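Mandelate racemase/muconate lactonizing enzyme family protein (Bradyrhizobium sp. ORS 278, PDB 3TOY) belongs to the mandelate racemase/muconate lactonizing enzyme family of the enolase superfamily, pairing an N-terminal capping domain with a modified beta/alpha barrel that carries a metal site. Local coordinates at residues L323-L331 against V361-L370; I52-I60 against S72-L82. One frame throughout, in Å; residues are numbered along the deposited sequence.

Contact 1 (L323-L331 against V361-L370)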
ATOM      1  N   LEU A 323     -34.431  11.410 -14.695  1.00 31.73           N
ATOM      2  CA  LEU A 323     -34.495  12.861 -14.994  1.00 27.80           C
ATOM      3  C   LEU A 323     -33.830  13.190 -16.344  1.00 26.29           C
ATOM      4  O   LEU A 323     -32.905  14.020 -16.424  1.00 26.87           O
ATOM      5  CB  LEU A 323     -33.866  13.692 -13.856  1.00 28.50           C
ATOM      6  CG  LEU A 323     -34.771  14.051 -12.659  1.00 27.75           C
ATOM      7  CD1 LEU A 323     -35.201  12.816 -11.866  1.00 31.94           C
ATOM      8  CD2 LEU A 323     -34.131  15.080 -11.743  1.00 30.32           C
ATOM      9  N   PRO A 324     -34.304  12.549 -17.419  1.00 28.98           N
ATOM     10  CA  PRO A 324     -33.653  12.699 -18.724  1.00 28.54           C
ATOM     11  C   PRO A 324     -33.702  14.116 -19.264  1.00 28.52           C
ATOM     12  O   PRO A 324     -32.810  14.521 -20.012  1.00 27.46           O
ATOM     13  CB  PRO A 324     -34.448  11.758 -19.637  1.00 25.25           C
ATOM     14  CG  PRO A 324     -35.730  11.543 -18.944  1.00 27.48           C
ATOM     15  CD  PRO A 324     -35.462  11.643 -17.476  1.00 25.57           C
ATOM     16  N   GLU A 325     -34.722  14.883 -18.899  1.00 28.75           N
ATOM     17  CA  GLU A 325     -34.812  16.243 -19.446  1.00 31.69           C
ATOM     18  C   GLU A 325     -33.663  17.139 -18.989  1.00 28.87           C
ATOM     19  O   GLU A 325     -33.034  17.858 -19.797  1.00 27.95           O
ATOM     20  CB  GLU A 325     -36.175  16.869 -19.103  1.00 29.24           C
ATOM     21  CG  GLU A 325     -37.358  15.994 -19.549  1.00 29.41           C
ATOM     22  CD  GLU A 325     -37.782  14.949 -18.506  1.00 37.33           C
ATOM     23  OE1 GLU A 325     -37.169  14.873 -17.411  1.00 35.03           O
ATOM     24  OE2 GLU A 325     -38.738  14.200 -18.782  1.00 33.03           O
ATOM     25  N   ALA A 326     -33.407  17.129 -17.687  1.00 28.58           N
ATOM     26  CA  ALA A 326     -32.377  17.968 -17.111  1.00 30.36           C
ATOM     27  C   ALA A 326     -31.009  17.329 -17.398  1.00 27.86           C
ATOM     28  O   ALA A 326     -30.035  18.030 -17.609  1.00 26.99           O
ATOM     29  CB  ALA A 326     -32.591  18.128 -15.613  1.00 27.14           C
ATOM     30  N   SER A 327     -30.962  16.001 -17.411  1.00 28.91           N
ATOM     31  CA  SER A 327     -29.695  15.308 -17.703  1.00 28.61           C
ATOM     32  C   SER A 327     -29.135  15.691 -19.063  1.00 28.25           C
ATOM     33  O   SER A 327     -27.924  15.794 -19.251  1.00 26.48           O
ATOM     34  CB  SER A 327     -29.879  13.798 -17.607  1.00 26.93           C
ATOM     35  OG  SER A 327     -30.170  13.432 -16.274  1.00 26.49           O
ATOM     36  N   ALA A 328     -30.025  15.910 -20.025  1.00 28.53           N
ATOM     37  CA  ALA A 328     -29.607  16.274 -21.361  1.00 28.37           C
ATOM     38  C   ALA A 328     -28.878  17.605 -21.389  1.00 23.98           C
ATOM     39  O   ALA A 328     -28.149  17.884 -22.314  1.00 25.69           O
ATOM     40  CB  ALA A 328     -30.812  16.309 -22.284  1.00 27.99           C
ATOM     41  N   HIS A 329     -29.100  18.437 -20.368  1.00 24.79           N
ATOM     42  CA  HIS A 329     -28.447  19.737 -20.317  1.00 25.21           C
ATOM     43  C   HIS A 329     -27.058  19.704 -19.682  1.00 28.91           C
ATOM     44  O   HIS A 329     -26.263  20.617 -19.900  1.00 27.68           O
ATOM     45  CB  HIS A 329     -29.294  20.766 -19.559  1.00 29.47           C
ATOM     46  CG  HIS A 329     -30.479  21.260 -20.330  1.00 28.86           C
ATOM     47  ND1 HIS A 329     -30.448  22.422 -21.073  1.00 28.98           N
ATOM     48  CD2 HIS A 329     -31.729  20.756 -20.465  1.00 30.53           C
ATOM     49  CE1 HIS A 329     -31.629  22.605 -21.643  1.00 28.10           C
ATOM     50  NE2 HIS A 329     -32.428  21.612 -21.286  1.00 26.42           N
ATOM     51  N   VAL A 330     -26.764  18.676 -18.882  1.00 28.28           N
ATOM     52  CA  VAL A 330     -25.438  18.609 -18.247  1.00 28.08           C
ATOM     53  C   VAL A 330     -24.467  17.611 -18.907  1.00 24.98           C
ATOM     54  O   VAL A 330     -23.262  17.840 -18.892  1.00 27.45           O
ATOM     55  CB  VAL A 330     -25.509  18.356 -16.710  1.00 26.04           C
ATOM     56  CG1 VAL A 330     -25.961  19.637 -15.978  1.00 27.44           C
ATOM     57  CG2 VAL A 330     -26.403  17.168 -16.394  1.00 26.46           C
ATOM     58  N   LEU A 331     -24.984  16.549 -19.515  1.00 26.52           N
ATOM     59  CA  LEU A 331     -24.090  15.611 -20.212  1.00 28.42           C
ATOM     60  C   LEU A 331     -23.204  16.257 -21.290  1.00 31.32           C
ATOM     61  O   LEU A 331     -22.025  15.901 -21.438  1.00 25.85           O
ATOM     62  CB  LEU A 331     -24.871  14.397 -20.714  1.00 26.46           C
ATOM     63  CG  LEU A 331     -25.134  13.422 -19.572  1.00 24.89           C
ATOM     64  CD1 LEU A 331     -26.281  12.449 -19.894  1.00 26.50           C
ATOM     65  CD2 LEU A 331     -23.841  12.638 -19.237  1.00 25.97           C
ATOM     66  N   VAL A 361     -30.756  11.723 -27.341  1.00 29.40           N
ATOM     67  CA  VAL A 361     -31.609  12.739 -26.741  1.00 30.19           C
ATOM     68  C   VAL A 361     -30.907  14.094 -26.788  1.00 33.76           C
ATOM     69  O   VAL A 361     -29.714  14.204 -26.493  1.00 31.93           O
ATOM     70  CB  VAL A 361     -32.001  12.370 -25.307  1.00 27.27           C
ATOM     71  CG1 VAL A 361     -32.591  13.566 -24.574  1.00 27.74           C
ATOM     72  CG2 VAL A 361     -32.953  11.177 -25.289  1.00 31.14           C
ATOM     73  N   THR A 362     -31.636  15.129 -27.203  1.00 29.66           N
ATOM     74  CA  THR A 362     -31.059  16.481 -27.299  1.00 30.57           C
ATOM     75  C   THR A 362     -31.732  17.431 -26.301  1.00 33.18           C
ATOM     76  O   THR A 362     -32.957  17.418 -26.172  1.00 37.14           O
ATOM     77  CB  THR A 362     -31.235  17.041 -28.718  1.00 34.19           C
ATOM     78  OG1 THR A 362     -30.528  16.203 -29.645  1.00 38.56           O
ATOM     79  CG2 THR A 362     -30.689  18.424 -28.804  1.00 30.60           C
ATOM     80  N   ALA A 363     -30.944  18.243 -25.591  1.00 27.88           N
ATOM     81  CA  ALA A 363     -31.485  19.177 -24.598  1.00 28.83           C
ATOM     82  C   ALA A 363     -32.465  20.137 -25.267  1.00 35.28           C
ATOM     83  O   ALA A 363     -32.206  20.606 -26.367  1.00 31.97           O
ATOM     84  CB  ALA A 363     -30.388  19.986 -23.991  1.00 29.13           C
ATOM     85  N   LYS A 364     -33.542  20.444 -24.557  1.00 32.84           N
ATOM     86  CA  LYS A 364     -34.565  21.403 -24.997  1.00 36.64           C
ATOM     87  C   LYS A 364     -34.634  22.523 -23.987  1.00 39.33           C
ATOM     88  O   LYS A 364     -34.691  22.265 -22.781  1.00 33.13           O
ATOM     89  CB  LYS A 364     -35.919  20.708 -25.058  1.00 36.24           C
ATOM     90  CG  LYS A 364     -36.357  20.322 -26.469  1.00 58.81           C
ATOM     91  CD  LYS A 364     -35.210  19.709 -27.269  1.00 71.13           C
ATOM     92  CE  LYS A 364     -35.590  19.508 -28.731  1.00 73.41           C
ATOM     93  NZ  LYS A 364     -34.511  18.825 -29.483  1.00 72.11           N
ATOM     94  N   GLY A 365     -34.626  23.767 -24.466  1.00 37.08           N
ATOM     95  CA  GLY A 365     -34.814  24.927 -23.581  1.00 35.41           C
ATOM     96  C   GLY A 365     -36.164  25.600 -23.850  1.00 42.96           C
ATOM     97  O   GLY A 365     -37.044  24.997 -24.463  1.00 40.12           O
ATOM     98  N   PRO A 366     -36.343  26.839 -23.374  1.00 42.06           N
ATOM     99  CA  PRO A 366     -35.395  27.590 -22.558  1.00 39.98           C
ATOM    100  C   PRO A 366     -35.318  26.972 -21.165  1.00 35.02           C
ATOM    101  O   PRO A 366     -36.191  26.191 -20.799  1.00 37.35           O
ATOM    102  CB  PRO A 366     -36.047  28.978 -22.470  1.00 44.30           C
ATOM    103  CG  PRO A 366     -37.489  28.698 -22.540  1.00 38.12           C
ATOM    104  CD  PRO A 366     -37.617  27.569 -23.535  1.00 44.09           C
ATOM    105  N   GLY A 367     -34.300  27.336 -20.396  1.00 33.68           N
ATOM    106  CA  GLY A 367     -34.056  26.702 -19.091  1.00 35.23           C
ATOM    107  C   GLY A 367     -33.816  25.209 -19.289  1.00 31.35           C
ATOM    108  O   GLY A 367     -33.085  24.819 -20.199  1.00 30.80           O
ATOM    109  N   LEU A 368     -34.470  24.384 -18.470  1.00 34.33           N
ATOM    110  CA  LEU A 368     -34.389  22.935 -18.600  1.00 34.13           C
ATOM    111  C   LEU A 368     -35.476  22.361 -19.492  1.00 38.64           C
ATOM    112  O   LEU A 368     -35.563  21.146 -19.657  1.00 37.47           O
ATOM    113  CB  LEU A 368     -34.455  22.249 -17.227  1.00 29.93           C
ATOM    114  CG  LEU A 368     -33.323  22.608 -16.255  1.00 30.71           C
ATOM    115  CD1 LEU A 368     -33.658  22.030 -14.882  1.00 29.65           C
ATOM    116  CD2 LEU A 368     -31.940  22.125 -16.755  1.00 30.38           C
ATOM    117  N   GLY A 369     -36.311  23.225 -20.067  1.00 36.00           N
ATOM    118  CA  GLY A 369     -37.395  22.755 -20.909  1.00 34.64           C
ATOM    119  C   GLY A 369     -38.479  22.078 -20.099  1.00 32.78           C
ATOM    120  O   GLY A 369     -39.110  21.141 -20.565  1.00 41.23           O
ATOM    121  N   LEU A 370     -38.698  22.552 -18.877  1.00 31.90           N
ATOM    122  CA  LEU A 370     -39.690  21.954 -17.998  1.00 37.17           C
ATOM    123  C   LEU A 370     -40.788  22.986 -17.710  1.00 43.94           C
ATOM    124  O   LEU A 370     -40.579  23.918 -16.943  1.00 58.47           O
ATOM    125  CB  LEU A 370     -39.047  21.496 -16.682  1.00 40.62           C
ATOM    126  CG  LEU A 370     -37.939  20.430 -16.765  1.00 33.80           C
ATOM    127  CD1 LEU A 370     -37.428  20.106 -15.356  1.00 38.94           C
ATOM    128  CD2 LEU A 370     -38.451  19.185 -17.440  1.00 33.88           C
TER
HETATM  129  O   HOH W   1     -34.170  18.819 -22.057  1.00 33.81           O
HETATM  130  O   HOH W   2     -28.207  17.894 -25.347  1.00 29.47           O
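His329 lays the flat of its imidazole against the methyl of Ala363, whose CB stands 3.6 Å from the ring centroid and only 4° off the ring normal, a nearly ideal CH-pi contact. Leu368 adds a second, off-centre one through CD2, 4.3 Å from the same centroid. With CG beside the backbone N (chi1 -75°), the ring leaves helix 324-330 toward the loop, and its NE2 donates to Lys364 O at 2.8 Å. The bond is bent, 141° at the hydrogen: the acceptor lies in the ring plane, but the nitrogen sits well above the plane of the carbonyl. At the other ring nitrogen, ND1 is hydrogen-bonded to Val147 N, so both polar atoms of the imidazole are engaged. Two alanines of the helix pack closely: Ala328 CB meets Val361 CG1 at 4.0 Å and Ala363 CB at 4.1 Å, and Ala326 CB lies 4.1 Å from Leu368 CD1. The side chains of Glu325 and Leu370 cross at about a right angle, with Glu325 CB 3.6 Å from Leu370 CD2, while the carboxylate OE1 of Glu325 turns to Tyr73 OH. Two waters bridge the backbones, one from Glu325 O to Lys364 N and the other from Ala328 O to Ala363 N. The contact thus ties a short helix of the barrel domain to the segment that follows strand 360-361. Donation from NE2 and the backbone N-H of Val147 directed at ND1 are consistent with a neutral imidazole carrying its proton on NE2, its ring orientation held from both nitrogens.

Contact 2 (I52-I60 against S72-L82); sequences IDSGPLVLI and SYLFAYTRLAL
Strands 55-60 and 72-75 run antiparallel, their axes 4.6 Å apart at closest and 153° between directions, and Val58-Leu74 and Ile60-Ser72 are hydrogen-bonded pairs. Val58 N reaches Leu74 O at 2.9 Å in the carbonyl plane, and the ladder ends where Ala76 N donates to Pro56 O at 2.8 Å. On one face the side chains of Leu59 and Tyr73 cross at a slant, Leu59 CD2 lying 3.6 Å from Tyr73 CB. Farther along that face, Leu57 CD2 comes to the edge of the Phe75 ring, 4.0 Å from CD1. Ile52, from before the corner at Ser54, meets the rim elsewhere, its CD1 at CZ, its side chain coming from the opposite direction to that of Phe75. Phe75 sets CG anti to the backbone N (chi1 171°), which carries the ring alongside Pro56, and it stacks on Phe345. These strands form the beta hairpin at one side of the antiparallel sheet in the N-terminal domain of this family, with 69-75 outermost within the chain. The other face, bearing Val58, Ile60, Ser72 and Leu74, turns to helices 82-95 and 122-142. There Ile60 CD1 packs on Leu74 CG at 4.1 Å, and Ser72 OG bonds to Gly129 O. The side chains of Leu82 and Val58 slide past each other, CD2 3.8 Å from CG2, while Tyr77 and Thr78 pack on Leu116 and Leu117 of the second subunit.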
ATOM      1  N   ILE A  52     -42.235  -0.674  -9.443  1.00 45.33           N
ATOM      2  CA  ILE A  52     -42.617   0.716  -9.625  1.00 50.60           C
ATOM      3  C   ILE A  52     -43.662   0.690 -10.738  1.00 50.25           C
ATOM      4  O   ILE A  52     -43.349   0.362 -11.883  1.00 51.89           O
ATOM      5  CB  ILE A  52     -41.401   1.602 -10.005  1.00 49.15           C
ATOM      6  CG1 ILE A  52     -40.434   1.725  -8.819  1.00 54.16           C
ATOM      7  CG2 ILE A  52     -41.845   2.982 -10.457  1.00 47.00           C
ATOM      8  CD1 ILE A  52     -39.101   2.372  -9.176  1.00 51.99           C
ATOM      9  N   ASP A  53     -44.909   0.983 -10.396  1.00 49.09           N
ATOM     10  CA  ASP A  53     -45.996   0.893 -11.376  1.00 53.73           C
ATOM     11  C   ASP A  53     -46.686   2.234 -11.624  1.00 54.87           C
ATOM     12  O   ASP A  53     -47.727   2.295 -12.280  1.00 52.33           O
ATOM     13  CB  ASP A  53     -47.019  -0.140 -10.922  1.00 51.63           C
ATOM     14  CG  ASP A  53     -47.481   0.098  -9.509  1.00 60.22           C
ATOM     15  OD1 ASP A  53     -47.387   1.252  -9.036  1.00 65.20           O
ATOM     16  OD2 ASP A  53     -47.937  -0.867  -8.866  1.00 74.87           O
ATOM     17  N   SER A  54     -46.101   3.302 -11.096  1.00 49.42           N
ATOM     18  CA  SER A  54     -46.618   4.646 -11.288  1.00 48.65           C
ATOM     19  C   SER A  54     -45.463   5.606 -11.073  1.00 49.60           C
ATOM     20  O   SER A  54     -44.357   5.183 -10.714  1.00 48.76           O
ATOM     21  CB  SER A  54     -47.718   4.939 -10.276  1.00 49.85           C
ATOM     22  OG  SER A  54     -47.182   4.915  -8.966  1.00 57.64           O
ATOM     23  N   GLY A  55     -45.712   6.893 -11.270  1.00 38.49           N
ATOM     24  CA  GLY A  55     -44.661   7.893 -11.088  1.00 34.79           C
ATOM     25  C   GLY A  55     -44.996   8.926 -10.031  1.00 37.06           C
ATOM     26  O   GLY A  55     -45.604   9.960 -10.337  1.00 39.65           O
ATOM     27  N   PRO A  56     -44.592   8.672  -8.776  1.00 32.89           N
ATOM     28  CA  PRO A  56     -44.760   9.703  -7.754  1.00 34.13           C
ATOM     29  C   PRO A  56     -43.723  10.805  -7.950  1.00 40.78           C
ATOM     30  O   PRO A  56     -42.518  10.549  -7.821  1.00 34.63           O
ATOM     31  CB  PRO A  56     -44.569   8.941  -6.434  1.00 34.59           C
ATOM     32  CG  PRO A  56     -43.880   7.648  -6.796  1.00 34.34           C
ATOM     33  CD  PRO A  56     -43.906   7.462  -8.275  1.00 34.42           C
ATOM     34  N   LEU A  57     -44.182  12.008  -8.315  1.00 36.91           N
ATOM     35  CA  LEU A  57     -43.288  13.132  -8.601  1.00 29.59           C
ATOM     36  C   LEU A  57     -43.604  14.323  -7.707  1.00 39.01           C
ATOM     37  O   LEU A  57     -44.732  14.490  -7.250  1.00 38.65           O
ATOM     38  CB  LEU A  57     -43.404  13.589 -10.054  1.00 31.58           C
ATOM     39  CG  LEU A  57     -43.440  12.553 -11.175  1.00 35.15           C
ATOM     40  CD1 LEU A  57     -43.514  13.243 -12.553  1.00 33.00           C
ATOM     41  CD2 LEU A  57     -42.198  11.662 -11.076  1.00 34.27           C
ATOM     42  N   VAL A  58     -42.602  15.157  -7.467  1.00 33.59           N
ATOM     43  CA  VAL A  58     -42.796  16.452  -6.820  1.00 30.53           C
ATOM     44  C   VAL A  58     -42.407  17.524  -7.826  1.00 37.62           C
ATOM     45  O   VAL A  58     -41.277  17.548  -8.321  1.00 35.06           O
ATOM     46  CB  VAL A  58     -41.942  16.597  -5.542  1.00 33.07           C
ATOM     47  CG1 VAL A  58     -41.994  18.035  -4.988  1.00 31.65           C
ATOM     48  CG2 VAL A  58     -42.379  15.582  -4.486  1.00 35.65           C
ATOM     49  N   LEU A  59     -43.348  18.416  -8.142  1.00 30.61           N
ATOM     50  CA  LEU A  59     -43.121  19.461  -9.132  1.00 30.73           C
ATOM     51  C   LEU A  59     -42.843  20.754  -8.403  1.00 33.68           C
ATOM     52  O   LEU A  59     -43.619  21.165  -7.532  1.00 35.08           O
ATOM     53  CB  LEU A  59     -44.359  19.615 -10.039  1.00 30.58           C
ATOM     54  CG  LEU A  59     -44.953  18.306 -10.560  1.00 36.83           C
ATOM     55  CD1 LEU A  59     -46.191  18.566 -11.452  1.00 40.31           C
ATOM     56  CD2 LEU A  59     -43.886  17.493 -11.333  1.00 37.51           C
ATOM     57  N   ILE A  60     -41.732  21.392  -8.746  1.00 27.76           N
ATOM     58  CA  ILE A  60     -41.193  22.488  -7.963  1.00 28.86           C
ATOM     59  C   ILE A  60     -41.243  23.739  -8.800  1.00 28.76           C
ATOM     60  O   ILE A  60     -40.830  23.740  -9.962  1.00 34.08           O
ATOM     61  CB  ILE A  60     -39.706  22.191  -7.541  1.00 31.74           C
ATOM     62  CG1 ILE A  60     -39.646  20.941  -6.652  1.00 30.24           C
ATOM     63  CG2 ILE A  60     -39.049  23.400  -6.912  1.00 32.62           C
ATOM     64  CD1 ILE A  60     -38.208  20.529  -6.173  1.00 29.37           C
ATOM     65  N   SER A  72     -38.598  22.468 -11.762  1.00 34.27           N
ATOM     66  CA  SER A  72     -37.857  21.210 -11.783  1.00 31.70           C
ATOM     67  C   SER A  72     -38.781  20.170 -11.198  1.00 33.59           C
ATOM     68  O   SER A  72     -39.824  20.515 -10.640  1.00 35.08           O
ATOM     69  CB  SER A  72     -36.594  21.344 -10.924  1.00 30.40           C
ATOM     70  OG  SER A  72     -36.947  21.369  -9.554  1.00 32.59           O
ATOM     71  N   TYR A  73     -38.448  18.893 -11.337  1.00 28.37           N
ATOM     72  CA  TYR A  73     -39.207  17.872 -10.609  1.00 27.80           C
ATOM     73  C   TYR A  73     -38.290  16.805  -9.995  1.00 33.32           C
ATOM     74  O   TYR A  73     -37.129  16.603 -10.438  1.00 34.93           O
ATOM     75  CB  TYR A  73     -40.264  17.187 -11.509  1.00 30.34           C
ATOM     76  CG  TYR A  73     -39.675  16.218 -12.519  1.00 31.35           C
ATOM     77  CD1 TYR A  73     -39.507  14.865 -12.203  1.00 31.82           C
ATOM     78  CD2 TYR A  73     -39.274  16.655 -13.774  1.00 30.64           C
ATOM     79  CE1 TYR A  73     -38.942  13.972 -13.123  1.00 28.28           C
ATOM     80  CE2 TYR A  73     -38.719  15.782 -14.694  1.00 30.62           C
ATOM     81  CZ  TYR A  73     -38.547  14.446 -14.355  1.00 32.30           C
ATOM     82  OH  TYR A  73     -38.004  13.588 -15.269  1.00 29.45           O
ATOM     83  N   LEU A  74     -38.825  16.150  -8.976  1.00 29.52           N
ATOM     84  CA  LEU A  74     -38.206  15.013  -8.315  1.00 30.28           C
ATOM     85  C   LEU A  74     -39.041  13.769  -8.555  1.00 38.58           C
ATOM     86  O   LEU A  74     -40.279  13.830  -8.484  1.00 32.91           O
ATOM     87  CB  LEU A  74     -38.150  15.268  -6.816  1.00 24.49           C
ATOM     88  CG  LEU A  74     -37.415  16.528  -6.376  1.00 27.73           C
ATOM     89  CD1 LEU A  74     -37.576  16.698  -4.869  1.00 31.08           C
ATOM     90  CD2 LEU A  74     -35.940  16.474  -6.761  1.00 29.77           C
ATOM     91  N   PHE A  75     -38.378  12.653  -8.883  1.00 32.89           N
ATOM     92  CA  PHE A  75     -38.998  11.329  -8.781  1.00 30.62           C
ATOM     93  C   PHE A  75     -38.840  10.916  -7.341  1.00 37.95           C
ATOM     94  O   PHE A  75     -37.721  10.942  -6.805  1.00 30.71           O
ATOM     95  CB  PHE A  75     -38.306  10.317  -9.699  1.00 30.52           C
ATOM     96  CG  PHE A  75     -38.752   8.900  -9.486  1.00 32.99           C
ATOM     97  CD1 PHE A  75     -40.027   8.489  -9.863  1.00 27.34           C
ATOM     98  CD2 PHE A  75     -37.899   7.965  -8.906  1.00 32.26           C
ATOM     99  CE1 PHE A  75     -40.425   7.195  -9.672  1.00 32.96           C
ATOM    100  CE2 PHE A  75     -38.309   6.668  -8.707  1.00 31.50           C
ATOM    101  CZ  PHE A  75     -39.564   6.273  -9.089  1.00 34.32           C
ATOM    102  N   ALA A  76     -39.948  10.535  -6.703  1.00 30.13           N
ATOM    103  CA  ALA A  76     -39.949  10.359  -5.264  1.00 29.31           C
ATOM    104  C   ALA A  76     -39.868   8.903  -4.819  1.00 27.47           C
ATOM    105  O   ALA A  76     -39.867   8.624  -3.611  1.00 32.72           O
ATOM    106  CB  ALA A  76     -41.180  11.044  -4.654  1.00 31.59           C
ATOM    107  N   TYR A  77     -39.796   7.988  -5.789  1.00 29.72           N
ATOM    108  CA  TYR A  77     -39.722   6.553  -5.514  1.00 30.16           C
ATOM    109  C   TYR A  77     -41.002   5.923  -4.966  1.00 32.06           C
ATOM    110  O   TYR A  77     -41.450   4.904  -5.477  1.00 32.47           O
ATOM    111  CB  TYR A  77     -38.556   6.235  -4.567  1.00 31.62           C
ATOM    112  CG  TYR A  77     -37.212   6.217  -5.282  1.00 26.96           C
ATOM    113  CD1 TYR A  77     -36.759   5.061  -5.922  1.00 29.29           C
ATOM    114  CD2 TYR A  77     -36.416   7.351  -5.330  1.00 34.60           C
ATOM    115  CE1 TYR A  77     -35.521   5.046  -6.586  1.00 29.50           C
ATOM    116  CE2 TYR A  77     -35.176   7.340  -5.998  1.00 30.61           C
ATOM    117  CZ  TYR A  77     -34.749   6.185  -6.611  1.00 32.31           C
ATOM    118  OH  TYR A  77     -33.526   6.169  -7.272  1.00 32.90           O
ATOM    119  N   THR A  78     -41.554   6.521  -3.912  1.00 32.90           N
ATOM    120  CA  THR A  78     -42.725   5.969  -3.205  1.00 36.37           C
ATOM    121  C   THR A  78     -43.666   7.104  -2.776  1.00 40.23           C
ATOM    122  O   THR A  78     -43.217   8.213  -2.510  1.00 33.21           O
ATOM    123  CB  THR A  78     -42.303   5.122  -1.980  1.00 42.48           C
ATOM    124  OG1 THR A  78     -43.463   4.700  -1.254  1.00 49.84           O
ATOM    125  CG2 THR A  78     -41.395   5.922  -1.036  1.00 38.48           C
ATOM    126  N   ARG A  79     -44.975   6.848  -2.728  1.00 43.10           N
ATOM    127  CA  ARG A  79     -45.912   7.933  -2.383  1.00 40.68           C
ATOM    128  C   ARG A  79     -45.657   8.412  -0.954  1.00 37.64           C
ATOM    129  O   ARG A  79     -45.901   9.567  -0.602  1.00 39.37           O
ATOM    130  CB  ARG A  79     -47.374   7.496  -2.572  1.00 47.81           C
ATOM    131  CG  ARG A  79     -47.830   6.399  -1.624  1.00 58.87           C
ATOM    132  CD  ARG A  79     -49.285   6.599  -1.179  1.00 74.69           C
ATOM    133  NE  ARG A  79     -50.243   6.423  -2.271  1.00 78.78           N
ATOM    134  CZ  ARG A  79     -50.990   7.398  -2.794  1.00 75.52           C
ATOM    135  NH1 ARG A  79     -50.910   8.641  -2.328  1.00 64.10           N
ATOM    136  NH2 ARG A  79     -51.829   7.119  -3.785  1.00 67.46           N
ATOM    137  N   LEU A  80     -45.130   7.516  -0.132  1.00 40.05           N
ATOM    138  CA  LEU A  80     -44.751   7.855   1.228  1.00 39.73           C
ATOM    139  C   LEU A  80     -43.834   9.091   1.309  1.00 42.28           C
ATOM    140  O   LEU A  80     -43.884   9.853   2.273  1.00 38.22           O
ATOM    141  CB  LEU A  80     -44.109   6.628   1.878  1.00 45.19           C
ATOM    142  CG  LEU A  80     -43.768   6.632   3.355  1.00 54.54           C
ATOM    143  CD1 LEU A  80     -43.927   5.215   3.915  1.00 53.61           C
ATOM    144  CD2 LEU A  80     -42.349   7.147   3.540  1.00 54.93           C
ATOM    145  N   ALA A  81     -43.008   9.311   0.290  1.00 35.77           N
ATOM    146  CA  ALA A  81     -42.048  10.412   0.341  1.00 33.78           C
ATOM    147  C   ALA A  81     -42.642  11.757  -0.135  1.00 35.19           C
ATOM    148  O   ALA A  81     -42.025  12.811   0.024  1.00 33.26           O
ATOM    149  CB  ALA A  81     -40.808  10.063  -0.485  1.00 31.95           C
ATOM    150  N   LEU A  82     -43.824  11.721  -0.740  1.00 33.69           N
ATOM    151  CA  LEU A  82     -44.376  12.934  -1.372  1.00 34.71           C
ATOM    152  C   LEU A  82     -44.629  14.047  -0.373  1.00 32.89           C
ATOM    153  O   LEU A  82     -44.122  15.154  -0.524  1.00 36.00           O
ATOM    154  CB  LEU A  82     -45.648  12.620  -2.163  1.00 35.82           C
ATOM    155  CG  LEU A  82     -45.443  11.743  -3.394  1.00 35.22           C
ATOM    156  CD1 LEU A  82     -46.788  11.254  -3.941  1.00 39.32           C
ATOM    157  CD2 LEU A  82     -44.673  12.495  -4.471  1.00 28.30           C
TER

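Both contacts are buried, yet they hold different elements: contact 1 joins a helix and a loop in the barrel domain, and contact 2 pairs two strands of the N-terminal domain. Regular backbone hydrogen bonds dominate the hairpin, whereas the barrel contact, which has no strand pairing between its two segments, combines a histidine ring bonded to one backbone carbonyl, apolar packing and bridging waters. Their centres lie 19 Å apart, but they meet at the domain boundary, where the Glu325-Tyr73 pair joins the two and Leu370 CD1 packs on Ser72 CA at 3.8 Å. Another subunit reaches the 72-82 segment of contact 2, while contact 1 stays within its own chain.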